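Local coordinates for protein RMD9, mitochondrial (Saccharomyces cerevisiae S288C, PDB 7A9X) that binds a dodecameric sequence element in the 3'-UTRs of mitochondrial mRNAs and takes part in the processing or stability of these messages, at residues H42-F47 against P101-Y106; R110-L115 against V164-Y169; K56-P61 against A81-S86. One frame throughout, in Å; residues are numbered along the deposited sequence.

Contact 1 of 3, residues H42-F47 against P101-Y106. With nucleotides of chain B.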
loop_
_atom_site.group_PDB
_atom_site.type_symbol
_atom_site.label_atom_id
_atom_site.label_comp_id
_atom_site.label_asym_id
_atom_site.label_seq_id
_atom_site.Cartn_x
_atom_site.Cartn_y
_atom_site.Cartn_z
ATOM N N HIS A 42 0.661 -5.945 -40.231
ATOM C CA HIS A 42 1.237 -4.743 -39.635
ATOM C C HIS A 42 0.860 -4.616 -38.165
ATOM O O HIS A 42 1.673 -4.174 -37.346
ATOM C CB HIS A 42 0.794 -3.501 -40.410
ATOM C CG HIS A 42 1.204 -2.211 -39.766
ATOM N ND1 HIS A 42 0.316 -1.400 -39.093
ATOM C CD2 HIS A 42 2.409 -1.600 -39.681
ATOM C CE1 HIS A 42 0.955 -0.341 -38.627
ATOM N NE2 HIS A 42 2.226 -0.439 -38.970
ATOM N N GLU A 43 -0.367 -5.001 -37.810
ATOM C CA GLU A 43 -0.777 -4.929 -36.412
ATOM C C GLU A 43 -0.068 -5.986 -35.574
ATOM O O GLU A 43 0.270 -5.737 -34.412
ATOM C CB GLU A 43 -2.292 -5.079 -36.302
ATOM C CG GLU A 43 -3.063 -3.991 -37.018
ATOM C CD GLU A 43 -4.559 -4.154 -36.879
ATOM O OE1 GLU A 43 -4.989 -5.060 -36.135
ATOM O OE2 GLU A 43 -5.304 -3.377 -37.513
ATOM N N LEU A 44 0.163 -7.171 -36.147
ATOM C CA LEU A 44 0.926 -8.197 -35.442
ATOM C C LEU A 44 2.386 -7.791 -35.290
ATOM O O LEU A 44 2.994 -8.025 -34.239
ATOM C CB LEU A 44 0.817 -9.533 -36.177
ATOM C CG LEU A 44 -0.495 -10.310 -36.048
ATOM C CD1 LEU A 44 -0.555 -11.415 -37.086
ATOM C CD2 LEU A 44 -0.643 -10.886 -34.652
ATOM N N LEU A 45 2.966 -7.185 -36.327
ATOM C CA LEU A 45 4.364 -6.775 -36.253
ATOM C C LEU A 45 4.562 -5.667 -35.227
ATOM O O LEU A 45 5.502 -5.720 -34.426
ATOM C CB LEU A 45 4.855 -6.330 -37.630
ATOM C CG LEU A 45 5.721 -7.341 -38.388
ATOM C CD1 LEU A 45 7.015 -7.611 -37.630
ATOM C CD2 LEU A 45 4.965 -8.641 -38.647
ATOM N N SER A 46 3.683 -4.661 -35.233
ATOM C CA SER A 46 3.801 -3.573 -34.270
ATOM C C SER A 46 3.528 -4.052 -32.851
ATOM O O SER A 46 4.132 -3.543 -31.901
ATOM C CB SER A 46 2.849 -2.433 -34.642
ATOM O OG SER A 46 1.508 -2.889 -34.689
ATOM N N PHE A 47 2.623 -5.023 -32.688
ATOM C CA PHE A 47 2.353 -5.575 -31.364
ATOM C C PHE A 47 3.597 -6.235 -30.787
ATOM O O PHE A 47 3.910 -6.059 -29.604
ATOM C CB PHE A 47 1.197 -6.574 -31.440
ATOM C CG PHE A 47 0.910 -7.285 -30.139
ATOM C CD1 PHE A 47 1.501 -8.508 -29.852
ATOM C CD2 PHE A 47 0.037 -6.739 -29.211
ATOM C CE1 PHE A 47 1.237 -9.164 -28.660
ATOM C CE2 PHE A 47 -0.234 -7.393 -28.017
ATOM C CZ PHE A 47 0.366 -8.607 -27.741
ATOM N N PRO A 101 -6.148 -15.251 -36.293
ATOM C CA PRO A 101 -5.733 -16.584 -35.837
ATOM C C PRO A 101 -4.264 -16.670 -35.466
ATOM O O PRO A 101 -3.899 -17.537 -34.661
ATOM C CB PRO A 101 -6.050 -17.480 -37.043
ATOM C CG PRO A 101 -5.907 -16.564 -38.215
ATOM C CD PRO A 101 -6.375 -15.207 -37.748
ATOM N N ASP A 102 -3.414 -15.804 -36.017
ATOM C CA ASP A 102 -1.994 -15.787 -35.693
ATOM C C ASP A 102 -1.701 -15.126 -34.352
ATOM O O ASP A 102 -0.530 -14.895 -34.030
ATOM C CB ASP A 102 -1.210 -15.080 -36.801
ATOM C CG ASP A 102 -1.302 -15.802 -38.128
ATOM O OD1 ASP A 102 -1.919 -16.886 -38.173
ATOM O OD2 ASP A 102 -0.759 -15.284 -39.126
ATOM N N PHE A 103 -2.733 -14.808 -33.573
ATOM C CA PHE A 103 -2.556 -14.245 -32.236
ATOM C C PHE A 103 -2.394 -15.394 -31.238
ATOM O O PHE A 103 -3.273 -15.706 -30.433
ATOM C CB PHE A 103 -3.727 -13.338 -31.884
ATOM C CG PHE A 103 -3.375 -12.241 -30.927
ATOM C CD1 PHE A 103 -2.364 -11.346 -31.223
ATOM C CD2 PHE A 103 -4.064 -12.099 -29.734
ATOM C CE1 PHE A 103 -2.036 -10.334 -30.343
ATOM C CE2 PHE A 103 -3.742 -11.089 -28.851
ATOM C CZ PHE A 103 -2.729 -10.205 -29.155
ATOM N N ASN A 104 -1.224 -16.025 -31.317
ATOM C CA ASN A 104 -0.947 -17.255 -30.592
ATOM C C ASN A 104 -0.957 -17.021 -29.080
ATOM O O ASN A 104 -1.090 -15.896 -28.588
ATOM C CB ASN A 104 0.400 -17.833 -31.028
ATOM C CG ASN A 104 1.528 -16.816 -30.948
ATOM O OD1 ASN A 104 1.345 -15.709 -30.446
ATOM N ND2 ASN A 104 2.702 -17.194 -31.441
ATOM N N ALA A 105 -0.809 -18.120 -28.336
ATOM C CA ALA A 105 -0.767 -18.028 -26.882
ATOM C C ALA A 105 0.455 -17.256 -26.406
ATOM O O ALA A 105 0.428 -16.656 -25.325
ATOM C CB ALA A 105 -0.783 -19.427 -26.267
ATOM N N TYR A 106 1.529 -17.256 -27.197
ATOM C CA TYR A 106 2.736 -16.528 -26.820
ATOM C C TYR A 106 2.482 -15.027 -26.774
ATOM O O TYR A 106 2.839 -14.358 -25.798
ATOM C CB TYR A 106 3.865 -16.857 -27.798
ATOM C CG TYR A 106 5.179 -16.176 -27.488
ATOM C CD1 TYR A 106 6.037 -16.689 -26.526
ATOM C CD2 TYR A 106 5.568 -15.026 -28.167
ATOM C CE1 TYR A 106 7.240 -16.075 -26.241
ATOM C CE2 TYR A 106 6.771 -14.404 -27.888
ATOM C CZ TYR A 106 7.603 -14.933 -26.924
ATOM O OH TYR A 106 8.802 -14.320 -26.642
ATOM P P A B 3 10.378 -20.241 -15.243
ATOM O OP1 A B 3 10.776 -19.878 -13.858
ATOM O OP2 A B 3 9.081 -20.924 -15.484
ATOM O "O5'" A B 3 10.392 -18.909 -16.112
ATOM C "C5'" A B 3 11.513 -18.040 -16.101
ATOM C "C4'" A B 3 11.392 -16.991 -17.174
ATOM O "O4'" A B 3 11.368 -17.629 -18.475
ATOM C "C3'" A B 3 10.119 -16.158 -17.141
ATOM O "O3'" A B 3 10.198 -15.090 -16.210
ATOM C "C2'" A B 3 9.974 -15.705 -18.589
ATOM O "O2'" A B 3 10.825 -14.600 -18.858
ATOM C "C1'" A B 3 10.510 -16.923 -19.345
ATOM N N9 A B 3 9.435 -17.834 -19.779
ATOM C C8 A B 3 8.906 -18.900 -19.093
ATOM N N7 A B 3 7.954 -19.527 -19.742
ATOM C C5 A B 3 7.851 -18.827 -20.936
ATOM C C6 A B 3 7.022 -18.990 -22.061
ATOM N N6 A B 3 6.102 -19.949 -22.171
ATOM N N1 A B 3 7.173 -18.119 -23.085
ATOM C C2 A B 3 8.095 -17.156 -22.978
ATOM N N3 A B 3 8.933 -16.901 -21.974
ATOM C C4 A B 3 8.756 -17.781 -20.973
#
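Phe103 drives the edge of its ring at the face of Phe47, a T-shaped (edge-to-face) pair with centroids 5.0 Å apart and planes at 66°. The entering edge is the CE1-CZ side: CE1 of Phe103 sits over the centre of the Phe47 ring, and Phe103 CZ comes to 3.8 Å from Phe47 CZ. Leu44 works one turn earlier on the same helix. Its CD2 methyl lies in the plane of the Phe103 ring, 3.9 Å from Phe103 CD1, while its CD1 methyl rests 3.7 Å from Asp102 CB. Replacing Phe47 by an alanine is likely to leave the Phe103 edge without the aromatic face it meets and to open a gap beside it.

Phe47 CG stands anti to the backbone N (chi1 175°), which carries the ring across to the loop. On the other side Phe103 is the centre of an inverse gamma turn, which bends the chain just before Asn104, the N-cap residue whose OD1 accepts from Arg107 N. Tyr106, in the first turn of helix 105-128, brings CE1 to 3.5 Å from C2 of nucleotide A3 of chain B. Helix 41-48 thus packs against the entry to helix 105-128, with Leu97 of helix 78-97 touching both phenylalanines and Leu111 and Val108 of helix 105-128 backing Phe47 and Phe103 respectively.

Contact 2 of 3, residues R110-L115 against V164-Y169. With nucleotides of chain B.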
loop_
_atom_site.group_PDB
_atom_site.type_symbol
_atom_site.label_atom_id
_atom_site.label_comp_id
_atom_site.label_asym_id
_atom_site.label_seq_id
_atom_site.Cartn_x
_atom_site.Cartn_y
_atom_site.Cartn_z
ATOM N N ARG A 110 2.729 -12.739 -23.457
ATOM C CA ARG A 110 3.640 -11.606 -23.329
ATOM C C ARG A 110 2.895 -10.333 -22.952
ATOM O O ARG A 110 3.431 -9.491 -22.224
ATOM C CB ARG A 110 4.415 -11.408 -24.633
ATOM C CG ARG A 110 5.323 -12.574 -25.006
ATOM C CD ARG A 110 6.726 -12.409 -24.442
ATOM N NE ARG A 110 7.518 -11.455 -25.216
ATOM C CZ ARG A 110 8.782 -11.140 -24.948
ATOM N NH1 ARG A 110 9.425 -10.261 -25.706
ATOM N NH2 ARG A 110 9.405 -11.701 -23.920
ATOM N N LEU A 111 1.658 -10.179 -23.432
ATOM C CA LEU A 111 0.861 -9.014 -23.060
ATOM C C LEU A 111 0.447 -9.070 -21.595
ATOM O O LEU A 111 0.515 -8.058 -20.888
ATOM C CB LEU A 111 -0.371 -8.908 -23.956
ATOM C CG LEU A 111 -1.290 -7.721 -23.664
ATOM C CD1 LEU A 111 -0.540 -6.412 -23.856
ATOM C CD2 LEU A 111 -2.524 -7.769 -24.547
ATOM N N ILE A 112 0.013 -10.244 -21.125
ATOM C CA ILE A 112 -0.389 -10.387 -19.727
ATOM C C ILE A 112 0.785 -10.090 -18.803
ATOM O O ILE A 112 0.642 -9.376 -17.802
ATOM C CB ILE A 112 -0.963 -11.793 -19.473
ATOM C CG1 ILE A 112 -2.224 -12.023 -20.308
ATOM C CG2 ILE A 112 -1.261 -11.981 -17.998
ATOM C CD1 ILE A 112 -2.818 -13.405 -20.134
ATOM N N HIS A 113 1.960 -10.637 -19.120
ATOM C CA HIS A 113 3.160 -10.331 -18.348
ATOM C C HIS A 113 3.422 -8.830 -18.325
ATOM O O HIS A 113 3.747 -8.260 -17.275
ATOM C CB HIS A 113 4.353 -11.090 -18.936
ATOM C CG HIS A 113 5.632 -10.916 -18.175
ATOM N ND1 HIS A 113 6.832 -11.428 -18.621
ATOM C CD2 HIS A 113 5.901 -10.295 -17.002
ATOM C CE1 HIS A 113 7.785 -11.126 -17.758
ATOM N NE2 HIS A 113 7.247 -10.439 -16.766
ATOM N N LEU A 114 3.260 -8.169 -19.474
ATOM C CA LEU A 114 3.510 -6.734 -19.552
ATOM C C LEU A 114 2.557 -5.958 -18.651
ATOM O O LEU A 114 2.977 -5.044 -17.932
ATOM C CB LEU A 114 3.388 -6.258 -21.000
ATOM C CG LEU A 114 3.600 -4.763 -21.216
ATOM C CD1 LEU A 114 4.989 -4.371 -20.743
ATOM C CD2 LEU A 114 3.397 -4.399 -22.678
ATOM N N LEU A 115 1.267 -6.305 -18.682
ATOM C CA LEU A 115 0.311 -5.670 -17.782
ATOM C C LEU A 115 0.647 -5.957 -16.325
ATOM O O LEU A 115 0.416 -5.110 -15.455
ATOM C CB LEU A 115 -1.108 -6.140 -18.109
ATOM C CG LEU A 115 -1.633 -5.847 -19.518
ATOM C CD1 LEU A 115 -2.976 -6.525 -19.744
ATOM C CD2 LEU A 115 -1.746 -4.349 -19.754
ATOM N N VAL A 164 -9.011 -16.113 -27.428
ATOM C CA VAL A 164 -7.557 -16.165 -27.478
ATOM C C VAL A 164 -7.074 -17.290 -26.578
ATOM O O VAL A 164 -7.751 -17.684 -25.622
ATOM C CB VAL A 164 -6.920 -14.821 -27.062
ATOM C CG1 VAL A 164 -7.253 -13.737 -28.076
ATOM C CG2 VAL A 164 -7.393 -14.416 -25.674
ATOM N N SER A 165 -5.897 -17.814 -26.897
ATOM C CA SER A 165 -5.264 -18.866 -26.119
ATOM C C SER A 165 -4.157 -18.287 -25.248
ATOM O O SER A 165 -3.654 -17.188 -25.488
ATOM C CB SER A 165 -4.696 -19.951 -27.036
ATOM O OG SER A 165 -3.917 -20.878 -26.304
ATOM N N VAL A 166 -3.775 -19.049 -24.225
ATOM C CA VAL A 166 -2.724 -18.629 -23.308
ATOM C C VAL A 166 -1.949 -19.860 -22.857
ATOM O O VAL A 166 -2.475 -20.977 -22.833
ATOM C CB VAL A 166 -3.306 -17.846 -22.104
ATOM C CG1 VAL A 166 -3.983 -18.785 -21.107
ATOM C CG2 VAL A 166 -2.232 -16.999 -21.444
ATOM N N SER A 167 -0.681 -19.648 -22.520
ATOM C CA SER A 167 0.199 -20.702 -22.047
ATOM C C SER A 167 0.240 -20.695 -20.521
ATOM O O SER A 167 -0.384 -19.862 -19.859
ATOM C CB SER A 167 1.600 -20.530 -22.634
ATOM O OG SER A 167 2.248 -19.397 -22.079
ATOM N N GLY A 168 0.989 -21.642 -19.954
ATOM C CA GLY A 168 1.170 -21.660 -18.512
ATOM C C GLY A 168 1.949 -20.466 -18.001
ATOM O O GLY A 168 1.741 -20.021 -16.868
ATOM N N TYR A 169 2.856 -19.936 -18.825
ATOM C CA TYR A 169 3.566 -18.712 -18.472
ATOM C C TYR A 169 2.612 -17.523 -18.417
ATOM O O TYR A 169 2.658 -16.725 -17.474
ATOM C CB TYR A 169 4.707 -18.494 -19.471
ATOM C CG TYR A 169 5.132 -17.067 -19.738
ATOM C CD1 TYR A 169 5.961 -16.385 -18.853
ATOM C CD2 TYR A 169 4.752 -16.422 -20.910
ATOM C CE1 TYR A 169 6.369 -15.089 -19.114
ATOM C CE2 TYR A 169 5.153 -15.128 -21.179
ATOM C CZ TYR A 169 5.960 -14.465 -20.281
ATOM O OH TYR A 169 6.358 -13.174 -20.554
ATOM P P A B 3 10.378 -20.241 -15.243
ATOM O OP1 A B 3 10.776 -19.878 -13.858
ATOM O OP2 A B 3 9.081 -20.924 -15.484
ATOM O "O5'" A B 3 10.392 -18.909 -16.112
ATOM C "C5'" A B 3 11.513 -18.040 -16.101
ATOM C "C4'" A B 3 11.392 -16.991 -17.174
ATOM O "O4'" A B 3 11.368 -17.629 -18.475
ATOM C "C3'" A B 3 10.119 -16.158 -17.141
ATOM O "O3'" A B 3 10.198 -15.090 -16.210
ATOM C "C2'" A B 3 9.974 -15.705 -18.589
ATOM O "O2'" A B 3 10.825 -14.600 -18.858
ATOM C "C1'" A B 3 10.510 -16.923 -19.345
ATOM N N9 A B 3 9.435 -17.834 -19.779
ATOM C C8 A B 3 8.906 -18.900 -19.093
ATOM N N7 A B 3 7.954 -19.527 -19.742
ATOM C C5 A B 3 7.851 -18.827 -20.936
ATOM C C6 A B 3 7.022 -18.990 -22.061
ATOM N N6 A B 3 6.102 -19.949 -22.171
ATOM N N1 A B 3 7.173 -18.119 -23.085
ATOM C C2 A B 3 8.095 -17.156 -22.978
ATOM N N3 A B 3 8.933 -16.901 -21.974
ATOM C C4 A B 3 8.756 -17.781 -20.973
ATOM P P A B 4 8.873 -14.478 -15.538
ATOM O OP1 A B 4 7.690 -15.223 -16.039
ATOM O OP2 A B 4 8.936 -13.005 -15.703
ATOM O "O5'" A B 4 9.057 -14.760 -13.980
ATOM C "C5'" A B 4 9.129 -16.083 -13.468
ATOM C "C4'" A B 4 9.997 -16.149 -12.235
ATOM O "O4'" A B 4 11.394 -15.997 -12.606
ATOM C "C3'" A B 4 9.769 -15.060 -11.197
ATOM O "O3'" A B 4 8.663 -15.320 -10.350
ATOM C "C2'" A B 4 11.104 -15.019 -10.464
ATOM O "O2'" A B 4 11.207 -16.093 -9.541
ATOM C "C1'" A B 4 12.082 -15.268 -11.612
ATOM N N9 A B 4 12.539 -13.998 -12.202
ATOM C C8 A B 4 12.207 -13.470 -13.427
ATOM N N7 A B 4 12.762 -12.306 -13.663
ATOM C C5 A B 4 13.503 -12.048 -12.517
ATOM C C6 A B 4 14.325 -10.970 -12.142
ATOM N N6 A B 4 14.548 -9.904 -12.914
ATOM N N1 A B 4 14.920 -11.024 -10.930
ATOM C C2 A B 4 14.699 -12.092 -10.152
ATOM N N3 A B 4 13.949 -13.167 -10.394
ATOM C C4 A B 4 13.373 -13.082 -11.606
HETATM O O HOH W 1 8.569 -13.140 -21.815
#
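His113 and Tyr169 are joined by a short hydrogen bond, 2.6 Å from His113 ND1 to Tyr169 OH, with the hydroxyl in the plane of the imidazole; either could be the donor. The two rings stand almost perpendicular, at 86°. A water bridges the same hydroxyl to Arg110, lying 2.5 Å from Tyr169 OH and accepting from Arg110 NH2 in the guanidinium plane. These two bonds hold the phenol oxygen in position. Arg110 NH1 is bonded to Ser52 OG, so the arginine is itself positioned by helix 52-59.

Apolar packing joins Ile112 CD1 and Val166 CG2, 3.9 Å apart, their side chains crossing at about a right angle.

The RNA meets the polar pair. The adenine of A3 of chain B lies over one face of Tyr169, offset toward the rim, with Tyr169 CG 3.5 Å from its C5, and would limit rotation of the phenol; OP1 of A4 of chain B sits in plane at the ring edge, 3.3 Å from Tyr169 CE1. His113 CE1 approaches the other non-bridging oxygen, OP2 of A4 of chain B, at 3.0 Å. With CG anti to the backbone N (chi1 -177°), the imidazole is placed where ND1 meets the phenol and CE1 the phosphate; His173 stacks on it. Ser167 is the N-cap of the first helix of the repeat assigned to 166-195, and Tyr169 follows in its first turn: an RNA-contacting aromatic near a helix start, on the nucleotide-binding surface of a pentatricopeptide repeat protein.

Contact 3 of 3, residues K56-P61 against A81-S86. With nucleotides of chain B.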
loop_
_atom_site.group_PDB
_atom_site.type_symbol
_atom_site.label_atom_id
_atom_site.label_comp_id
_atom_site.label_asym_id
_atom_site.label_seq_id
_atom_site.Cartn_x
_atom_site.Cartn_y
_atom_site.Cartn_z
ATOM N N LYS A 56 11.204 -5.293 -22.143
ATOM C CA LYS A 56 12.634 -5.120 -21.920
ATOM C C LYS A 56 12.911 -3.932 -21.010
ATOM O O LYS A 56 13.857 -3.970 -20.215
ATOM C CB LYS A 56 13.357 -4.953 -23.255
ATOM C CG LYS A 56 14.872 -5.017 -23.152
ATOM C CD LYS A 56 15.522 -4.913 -24.521
ATOM C CE LYS A 56 17.035 -5.021 -24.422
ATOM N NZ LYS A 56 17.688 -4.859 -25.750
ATOM N N TYR A 57 12.097 -2.879 -21.103
ATOM C CA TYR A 57 12.260 -1.735 -20.213
ATOM C C TYR A 57 11.950 -2.106 -18.769
ATOM O O TYR A 57 12.664 -1.690 -17.848
ATOM C CB TYR A 57 11.366 -0.583 -20.678
ATOM C CG TYR A 57 11.312 0.602 -19.731
ATOM C CD1 TYR A 57 12.232 1.638 -19.829
ATOM C CD2 TYR A 57 10.329 0.690 -18.749
ATOM C CE1 TYR A 57 12.182 2.722 -18.971
ATOM C CE2 TYR A 57 10.272 1.772 -17.887
ATOM C CZ TYR A 57 11.202 2.784 -18.003
ATOM O OH TYR A 57 11.148 3.862 -17.148
ATOM N N SER A 58 10.893 -2.889 -18.548
ATOM C CA SER A 58 10.437 -3.172 -17.193
ATOM C C SER A 58 11.258 -4.249 -16.498
ATOM O O SER A 58 11.126 -4.414 -15.280
ATOM C CB SER A 58 8.962 -3.580 -17.211
ATOM O OG SER A 58 8.750 -4.705 -18.046
ATOM N N THR A 59 12.100 -4.974 -17.230
ATOM C CA THR A 59 12.933 -6.020 -16.652
ATOM C C THR A 59 14.402 -5.630 -16.564
ATOM O O THR A 59 15.210 -6.421 -16.070
ATOM C CB THR A 59 12.794 -7.313 -17.460
ATOM O OG1 THR A 59 13.046 -7.038 -18.844
ATOM C CG2 THR A 59 11.395 -7.880 -17.310
ATOM N N THR A 60 14.765 -4.436 -17.025
ATOM C CA THR A 60 16.137 -3.974 -16.946
ATOM C C THR A 60 16.223 -2.712 -16.096
ATOM O O THR A 60 15.366 -1.830 -16.208
ATOM C CB THR A 60 16.707 -3.692 -18.344
ATOM O OG1 THR A 60 15.863 -2.759 -19.030
ATOM C CG2 THR A 60 16.792 -4.981 -19.148
ATOM N N PRO A 61 17.242 -2.599 -15.232
ATOM C CA PRO A 61 17.399 -1.443 -14.341
ATOM C C PRO A 61 17.742 -0.163 -15.094
ATOM O O PRO A 61 17.325 0.911 -14.662
ATOM C CB PRO A 61 18.552 -1.863 -13.425
ATOM C CG PRO A 61 19.334 -2.836 -14.235
ATOM C CD PRO A 61 18.325 -3.583 -15.055
ATOM N N ALA A 81 7.983 7.441 -20.702
ATOM C CA ALA A 81 6.793 7.692 -21.508
ATOM C C ALA A 81 6.575 6.588 -22.534
ATOM O O ALA A 81 5.434 6.184 -22.785
ATOM C CB ALA A 81 6.905 9.052 -22.197
ATOM N N MET A 82 7.658 6.094 -23.144
ATOM C CA MET A 82 7.535 5.005 -24.108
ATOM C C MET A 82 6.895 3.776 -23.474
ATOM O O MET A 82 5.987 3.171 -24.057
ATOM C CB MET A 82 8.909 4.656 -24.686
ATOM C CG MET A 82 9.385 5.589 -25.790
ATOM S SD MET A 82 8.425 5.399 -27.304
ATOM C CE MET A 82 8.688 3.661 -27.653
ATOM N N PHE A 83 7.343 3.412 -22.270
ATOM C CA PHE A 83 6.829 2.222 -21.592
ATOM C C PHE A 83 5.320 2.294 -21.401
ATOM O O PHE A 83 4.596 1.338 -21.702
ATOM C CB PHE A 83 7.535 2.056 -20.244
ATOM C CG PHE A 83 6.949 0.979 -19.370
ATOM C CD1 PHE A 83 7.150 -0.360 -19.665
ATOM C CD2 PHE A 83 6.221 1.308 -18.234
ATOM C CE1 PHE A 83 6.622 -1.353 -18.854
ATOM C CE2 PHE A 83 5.690 0.320 -17.418
ATOM C CZ PHE A 83 5.893 -1.012 -17.728
ATOM N N TRP A 84 4.824 3.425 -20.897
ATOM C CA TRP A 84 3.398 3.537 -20.621
ATOM C C TRP A 84 2.578 3.707 -21.891
ATOM O O TRP A 84 1.440 3.230 -21.956
ATOM C CB TRP A 84 3.140 4.698 -19.665
ATOM C CG TRP A 84 3.674 4.452 -18.291
ATOM C CD1 TRP A 84 4.678 5.130 -17.666
ATOM C CD2 TRP A 84 3.237 3.444 -17.373
ATOM N NE1 TRP A 84 4.888 4.612 -16.412
ATOM C CE2 TRP A 84 4.016 3.576 -16.207
ATOM C CE3 TRP A 84 2.260 2.445 -17.423
ATOM C CZ2 TRP A 84 3.848 2.744 -15.098
ATOM C CZ3 TRP A 84 2.093 1.621 -16.324
ATOM C CH2 TRP A 84 2.885 1.775 -15.177
ATOM N N ASP A 85 3.127 4.375 -22.907
ATOM C CA ASP A 85 2.411 4.466 -24.174
ATOM C C ASP A 85 2.421 3.134 -24.912
ATOM O O ASP A 85 1.473 2.826 -25.642
ATOM C CB ASP A 85 3.011 5.561 -25.053
ATOM C CG ASP A 85 2.205 5.793 -26.317
ATOM O OD1 ASP A 85 0.999 6.099 -26.199
ATOM O OD2 ASP A 85 2.771 5.667 -27.424
ATOM N N SER A 86 3.475 2.335 -24.732
ATOM C CA SER A 86 3.517 1.017 -25.354
ATOM C C SER A 86 2.445 0.098 -24.789
ATOM O O SER A 86 1.998 -0.828 -25.473
ATOM C CB SER A 86 4.899 0.387 -25.169
ATOM O OG SER A 86 5.903 1.164 -25.799
ATOM P P A B 6 7.271 -10.284 -5.985
ATOM O OP1 A B 6 6.482 -10.487 -4.743
ATOM O OP2 A B 6 6.655 -10.595 -7.300
ATOM O "O5'" A B 6 7.765 -8.772 -6.056
ATOM C "C5'" A B 6 8.408 -8.139 -4.954
ATOM C "C4'" A B 6 8.263 -6.637 -5.025
ATOM O "O4'" A B 6 9.059 -6.137 -6.137
ATOM C "C3'" A B 6 6.838 -6.150 -5.271
ATOM O "O3'" A B 6 6.635 -4.895 -4.628
ATOM C "C2'" A B 6 6.805 -5.963 -6.784
ATOM O "O2'" A B 6 5.827 -5.065 -7.260
ATOM C "C1'" A B 6 8.220 -5.469 -7.065
ATOM N N9 A B 6 8.668 -5.801 -8.415
ATOM C C8 A B 6 8.933 -7.053 -8.909
ATOM N N7 A B 6 9.298 -7.052 -10.165
ATOM C C5 A B 6 9.261 -5.713 -10.520
ATOM C C6 A B 6 9.541 -5.055 -11.725
ATOM N N6 A B 6 9.928 -5.692 -12.832
ATOM N N1 A B 6 9.407 -3.712 -11.751
ATOM C C2 A B 6 9.019 -3.080 -10.636
ATOM N N3 A B 6 8.726 -3.590 -9.443
ATOM C C4 A B 6 8.872 -4.927 -9.453
#
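Tyr57 and Phe83 make the principal apolar contact, with Tyr57 CD2 only 3.4 Å from Phe83 CG. The rings form an oblique pair, inclined at 32° with centroids 5.1 Å apart, and they are displaced so that the CD2-CE2 side of the tyrosine lies against CB and the root of the phenylalanine ring. Tyr57 projects with CG anti to the backbone N (chi1 172°), which directs this side of the phenol at helix 78-97. Farther out on the Phe83 ring, CE1 meets Ser58 CB at 3.6 Å, so neighbouring residues of one helix touch the base and the outer part of a single side chain. Trp84 adds to the aromatic cluster, offering its face to Phe83 CD2.

Polar interactions run within each segment or to other partners. Ser58 OG is bonded to Asn117 ND2 and to the carbonyls of Ala54 and Leu55. Thr60 OG1 donates to Lys56 O over 2.6 Å, linking Thr60 back to Lys56. Within 81-86, Met82 O accepts from both Ser86 N and Ser86 OG, the hydroxyl 2.7 Å away and above the carbonyl plane.

The RNA bond is made by the backbone: Ser58 O accepts from N6 of A6 of chain B at 3.0 Å, with a nearly straight N-H...O angle of 160°. Helix-to-helix packing here, in the all-helical N-terminal region ahead of the annotated repeats, joins helix 78-97 to the segment whose carbonyl meets the adenine amine, consistent with a part in base recognition.

How the contacts relate
Contacts 1 and 2 share helix 105-128 and lie about 12 Å apart between centres. They touch directly: Ala105 CB packs 3.5 Å from Ser165 OG, and Phe47 CZ meets Leu111 CB at 3.9 Å. Contact 3 joins contact 2 through Leu114 CD1 and Phe83 CE1, 3.9 Å apart, with centres about 17 Å from each other, whereas its nearest atoms stay about 7 Å from contact 1. In the sequence contact 3 falls between the two segments of contact 1, and contact 2 begins after both. All three meet the same RNA strand, A3 of chain B at contacts 1 and 2, A4 at contact 2 and A6 at contact 3, which places the N-terminal helices and the start of the first assigned repeat along it.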